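Local structure of glucose dehydrogenase (Serratia sp. FS14, 7CDY) at residues H124-R133 against R191-S202. The protein belongs to the glucose/sorbosone dehydrogenase family, whose members are built as beta-propellers, and carries a bound calcium ion. Sequence-based numbering, arbitrary orientation.
Sequences HFGGKLAFDR and RNPQGLALNPWS
H124 and N192 meet ring against amide: N192 CB sits over one face of the imidazole, 4.0 Å from its centroid, in a CH-pi contact, with the amide turned 20° from the ring. A chi1 of -168° swings the N192 carboxamide toward the 124-126 backbone, where OD1 accepts from G126 N at 2.9 Å, nearly in line with the C=O though bent at the hydrogen. R191 comes to the other end of the imidazole; H124 CE1 lies over the guanidinium near its rim, 3.3 Å from R191 NH2, the two planes standing steeply at 69°. H124 ND1 is hydrogen-bonded to E143 OE1.

Farther along, the side chain of K128 kinks at chi2 and chi3 and drapes its methylenes over the Q194 peptide, CG 3.4 Å from Q194 C, before NZ reaches E64 and E321 in salt bridges. L196 points CD2 at A130 CB and the 128-130 backbone, and L198 sets CD1 against D132 CA and CD2 against F131 O and R133 N. R133 runs extended from CG to NE, crosses L198 at about a right angle, and donates from NH2 to P200 O (3.2 Å), which lies in the guanidinium plane; the bond to W201 O is weak.

Strands 129-131 and 192-198 run nearly parallel, as the first, end strands of successive four-stranded antiparallel sheets, consistent with the inner strands of neighbouring propeller blades. Water 1 links G126 O to Q194 NE2, water 3 links R133 NE to N199 O, and water 2 lies 2.8 Å from both L129 O and L196 O, two acceptors that cannot bond each other directly. No backbone-to-backbone hydrogen bond joins the segments: side chains and water hold the seam, with P193 O buried and offered little beyond the CA-H of G126.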
loop_
_atom_site.group_PDB
_atom_site.type_symbol
_atom_site.label_atom_id
_atom_site.label_comp_id
_atom_site.label_asym_id
_atom_site.label_seq_id
_atom_site.Cartn_x
_atom_site.Cartn_y
_atom_site.Cartn_z
ATOM N N HIS A 124 6.497 10.437 -0.941
ATOM C CA HIS A 124 6.010 9.691 -2.113
ATOM C C HIS A 124 6.857 8.456 -2.426
ATOM O O HIS A 124 7.381 8.277 -3.532
ATOM C CB HIS A 124 5.844 10.583 -3.343
ATOM C CG HIS A 124 4.802 11.645 -3.180
ATOM N ND1 HIS A 124 4.403 12.443 -4.229
ATOM C CD2 HIS A 124 4.061 12.029 -2.112
ATOM C CE1 HIS A 124 3.476 13.290 -3.814
ATOM N NE2 HIS A 124 3.249 13.058 -2.532
ATOM N N PHE A 125 6.969 7.582 -1.425
ATOM C CA PHE A 125 7.580 6.278 -1.617
ATOM C C PHE A 125 6.594 5.250 -2.150
ATOM O O PHE A 125 7.019 4.228 -2.700
ATOM C CB PHE A 125 8.171 5.795 -0.287
ATOM C CG PHE A 125 9.340 6.624 0.184
ATOM C CD1 PHE A 125 10.590 6.444 -0.393
ATOM C CD2 PHE A 125 9.195 7.605 1.167
ATOM C CE1 PHE A 125 11.677 7.199 0.005
ATOM C CE2 PHE A 125 10.288 8.378 1.562
ATOM C CZ PHE A 125 11.526 8.165 0.990
ATOM N N GLY A 126 5.295 5.484 -1.998
ATOM C CA GLY A 126 4.353 4.391 -2.201
ATOM C C GLY A 126 4.613 3.328 -1.152
ATOM O O GLY A 126 4.670 3.612 0.053
ATOM N N GLY A 127 4.810 2.087 -1.585
ATOM C CA GLY A 127 5.299 1.048 -0.694
ATOM C C GLY A 127 4.373 -0.127 -0.490
ATOM O O GLY A 127 4.806 -1.133 0.096
ATOM N N LYS A 128 3.125 -0.066 -0.931
ATOM C CA LYS A 128 2.243 -1.208 -0.734
ATOM C C LYS A 128 2.658 -2.381 -1.621
ATOM O O LYS A 128 3.220 -2.208 -2.710
ATOM C CB LYS A 128 0.781 -0.838 -1.001
ATOM C CG LYS A 128 0.190 0.285 -0.112
ATOM C CD LYS A 128 0.378 0.068 1.376
ATOM C CE LYS A 128 -0.793 -0.630 2.038
ATOM N NZ LYS A 128 -0.525 -0.837 3.498
ATOM N N LEU A 129 2.377 -3.583 -1.127
ATOM C CA LEU A 129 2.726 -4.833 -1.796
ATOM C C LEU A 129 1.488 -5.712 -1.859
ATOM O O LEU A 129 0.633 -5.659 -0.969
ATOM C CB LEU A 129 3.769 -5.611 -0.989
ATOM C CG LEU A 129 5.062 -4.877 -0.670
ATOM C CD1 LEU A 129 5.935 -5.730 0.233
ATOM C CD2 LEU A 129 5.829 -4.510 -1.935
ATOM N N ALA A 130 1.407 -6.563 -2.888
ATOM C CA ALA A 130 0.328 -7.540 -2.952
ATOM C C ALA A 130 0.715 -8.665 -3.898
ATOM O O ALA A 130 1.294 -8.420 -4.961
ATOM C CB ALA A 130 -0.979 -6.897 -3.443
ATOM N N PHE A 131 0.356 -9.889 -3.523
ATOM C CA PHE A 131 0.516 -11.022 -4.421
ATOM C C PHE A 131 -0.760 -11.232 -5.235
ATOM O O PHE A 131 -1.872 -11.007 -4.756
ATOM C CB PHE A 131 0.867 -12.288 -3.629
ATOM C CG PHE A 131 2.299 -12.337 -3.175
ATOM C CD1 PHE A 131 3.299 -12.730 -4.051
ATOM C CD2 PHE A 131 2.656 -11.985 -1.880
ATOM C CE1 PHE A 131 4.620 -12.757 -3.643
ATOM C CE2 PHE A 131 3.979 -12.031 -1.476
ATOM C CZ PHE A 131 4.958 -12.409 -2.361
ATOM N N ASP A 132 -0.592 -11.653 -6.486
ATOM C CA ASP A 132 -1.740 -12.067 -7.283
ATOM C C ASP A 132 -1.990 -13.570 -7.100
ATOM O O ASP A 132 -1.325 -14.237 -6.308
ATOM C CB ASP A 132 -1.611 -11.586 -8.734
ATOM C CG ASP A 132 -0.635 -12.417 -9.575
ATOM O OD1 ASP A 132 -0.054 -13.398 -9.093
ATOM O OD2 ASP A 132 -0.454 -12.050 -10.756
ATOM N N ARG A 133 -2.956 -14.117 -7.849
ATOM C CA ARG A 133 -3.336 -15.520 -7.660
ATOM C C ARG A 133 -2.216 -16.487 -8.029
ATOM O O ARG A 133 -2.167 -17.601 -7.493
ATOM C CB ARG A 133 -4.588 -15.846 -8.473
ATOM C CG ARG A 133 -5.896 -15.404 -7.827
ATOM C CD ARG A 133 -7.066 -15.671 -8.765
ATOM N NE ARG A 133 -8.341 -15.237 -8.203
ATOM C CZ ARG A 133 -9.502 -15.316 -8.845
ATOM N NH1 ARG A 133 -9.545 -15.807 -10.076
ATOM N NH2 ARG A 133 -10.619 -14.905 -8.260
ATOM N N ARG A 191 0.717 8.614 -8.847
ATOM C CA ARG A 191 1.267 9.660 -7.986
ATOM C C ARG A 191 1.879 9.104 -6.697
ATOM O O ARG A 191 3.104 8.989 -6.596
ATOM C CB ARG A 191 0.228 10.745 -7.693
ATOM C CG ARG A 191 0.797 11.928 -6.941
ATOM C CD ARG A 191 -0.271 13.002 -6.745
ATOM N NE ARG A 191 0.215 14.088 -5.900
ATOM C CZ ARG A 191 0.251 14.028 -4.576
ATOM N NH1 ARG A 191 -0.222 12.959 -3.952
ATOM N NH2 ARG A 191 0.734 15.046 -3.882
ATOM N N ASN A 192 1.062 8.787 -5.689
ATOM C CA ASN A 192 1.558 8.167 -4.463
ATOM C C ASN A 192 0.575 7.110 -3.999
ATOM O O ASN A 192 -0.373 7.401 -3.255
ATOM C CB ASN A 192 1.813 9.174 -3.345
ATOM C CG ASN A 192 2.579 8.545 -2.216
ATOM O OD1 ASN A 192 3.385 7.646 -2.448
ATOM N ND2 ASN A 192 2.333 8.997 -0.992
ATOM N N PRO A 193 0.772 5.861 -4.424
ATOM C CA PRO A 193 -0.198 4.793 -4.122
ATOM C C PRO A 193 0.008 4.234 -2.724
ATOM O O PRO A 193 1.071 3.688 -2.412
ATOM C CB PRO A 193 0.092 3.733 -5.192
ATOM C CG PRO A 193 1.529 3.982 -5.600
ATOM C CD PRO A 193 1.822 5.440 -5.372
ATOM N N GLN A 194 -1.033 4.331 -1.894
ATOM C CA GLN A 194 -1.013 3.729 -0.569
ATOM C C GLN A 194 -2.127 2.697 -0.401
ATOM O O GLN A 194 -2.483 2.340 0.729
ATOM C CB GLN A 194 -0.982 4.786 0.539
ATOM C CG GLN A 194 0.354 5.558 0.558
ATOM C CD GLN A 194 0.492 6.536 1.711
ATOM O OE1 GLN A 194 -0.496 7.008 2.265
ATOM N NE2 GLN A 194 1.735 6.839 2.078
ATOM N N GLY A 195 -2.636 2.155 -1.510
ATOM C CA GLY A 195 -3.549 1.032 -1.458
ATOM C C GLY A 195 -3.274 0.083 -2.603
ATOM O O GLY A 195 -3.091 0.533 -3.741
ATOM N N LEU A 196 -3.257 -1.219 -2.323
ATOM C CA LEU A 196 -3.016 -2.216 -3.364
ATOM C C LEU A 196 -3.584 -3.540 -2.885
ATOM O O LEU A 196 -3.164 -4.045 -1.839
ATOM C CB LEU A 196 -1.512 -2.341 -3.614
ATOM C CG LEU A 196 -1.085 -3.110 -4.861
ATOM C CD1 LEU A 196 -1.435 -2.333 -6.123
ATOM C CD2 LEU A 196 0.419 -3.401 -4.809
ATOM N N ALA A 197 -4.505 -4.125 -3.641
ATOM C CA ALA A 197 -5.126 -5.351 -3.153
ATOM C C ALA A 197 -5.717 -6.156 -4.297
ATOM O O ALA A 197 -6.168 -5.604 -5.302
ATOM C CB ALA A 197 -6.205 -5.053 -2.110
ATOM N N LEU A 198 -5.734 -7.472 -4.107
ATOM C CA LEU A 198 -6.283 -8.407 -5.080
ATOM C C LEU A 198 -7.782 -8.550 -4.859
ATOM O O LEU A 198 -8.224 -8.918 -3.765
ATOM C CB LEU A 198 -5.600 -9.753 -4.876
ATOM C CG LEU A 198 -6.076 -10.895 -5.771
ATOM C CD1 LEU A 198 -5.653 -10.659 -7.209
ATOM C CD2 LEU A 198 -5.517 -12.208 -5.237
ATOM N N ASN A 199 -8.561 -8.256 -5.886
ATOM C CA ASN A 199 -10.000 -8.479 -5.823
ATOM C C ASN A 199 -10.244 -9.985 -5.733
ATOM O O ASN A 199 -9.853 -10.727 -6.647
ATOM C CB ASN A 199 -10.651 -7.875 -7.068
ATOM C CG ASN A 199 -12.172 -7.996 -7.067
ATOM O OD1 ASN A 199 -12.717 -9.088 -6.865
ATOM N ND2 ASN A 199 -12.861 -6.888 -7.294
ATOM N N PRO A 200 -10.860 -10.480 -4.654
ATOM C CA PRO A 200 -10.975 -11.935 -4.462
ATOM C C PRO A 200 -11.964 -12.597 -5.398
ATOM O O PRO A 200 -11.953 -13.829 -5.514
ATOM C CB PRO A 200 -11.424 -12.061 -3.001
ATOM C CG PRO A 200 -12.150 -10.786 -2.724
ATOM C CD PRO A 200 -11.428 -9.725 -3.526
ATOM N N TRP A 201 -12.805 -11.826 -6.073
ATOM C CA TRP A 201 -13.800 -12.368 -6.984
ATOM C C TRP A 201 -13.344 -12.359 -8.434
ATOM O O TRP A 201 -13.592 -13.329 -9.157
ATOM C CB TRP A 201 -15.125 -11.617 -6.806
ATOM C CG TRP A 201 -15.519 -11.618 -5.356
ATOM C CD1 TRP A 201 -15.963 -12.689 -4.633
ATOM C CD2 TRP A 201 -15.440 -10.520 -4.434
ATOM N NE1 TRP A 201 -16.188 -12.323 -3.329
ATOM C CE2 TRP A 201 -15.874 -10.997 -3.179
ATOM C CE3 TRP A 201 -15.065 -9.176 -4.553
ATOM C CZ2 TRP A 201 -15.937 -10.182 -2.049
ATOM C CZ3 TRP A 201 -15.122 -8.368 -3.428
ATOM C CH2 TRP A 201 -15.551 -8.877 -2.192
ATOM N N SER A 202 -12.646 -11.303 -8.871
ATOM C CA SER A 202 -12.207 -11.213 -10.260
ATOM C C SER A 202 -10.762 -11.640 -10.462
ATOM O O SER A 202 -10.376 -11.944 -11.596
ATOM C CB SER A 202 -12.277 -9.772 -10.767
ATOM O OG SER A 202 -11.383 -8.944 -10.029
HETATM O O HOH W 1 4.619 5.785 1.678
HETATM O O HOH W 2 -1.305 -4.011 0.255
HETATM O O HOH W 3 -8.430 -13.435 -6.382
#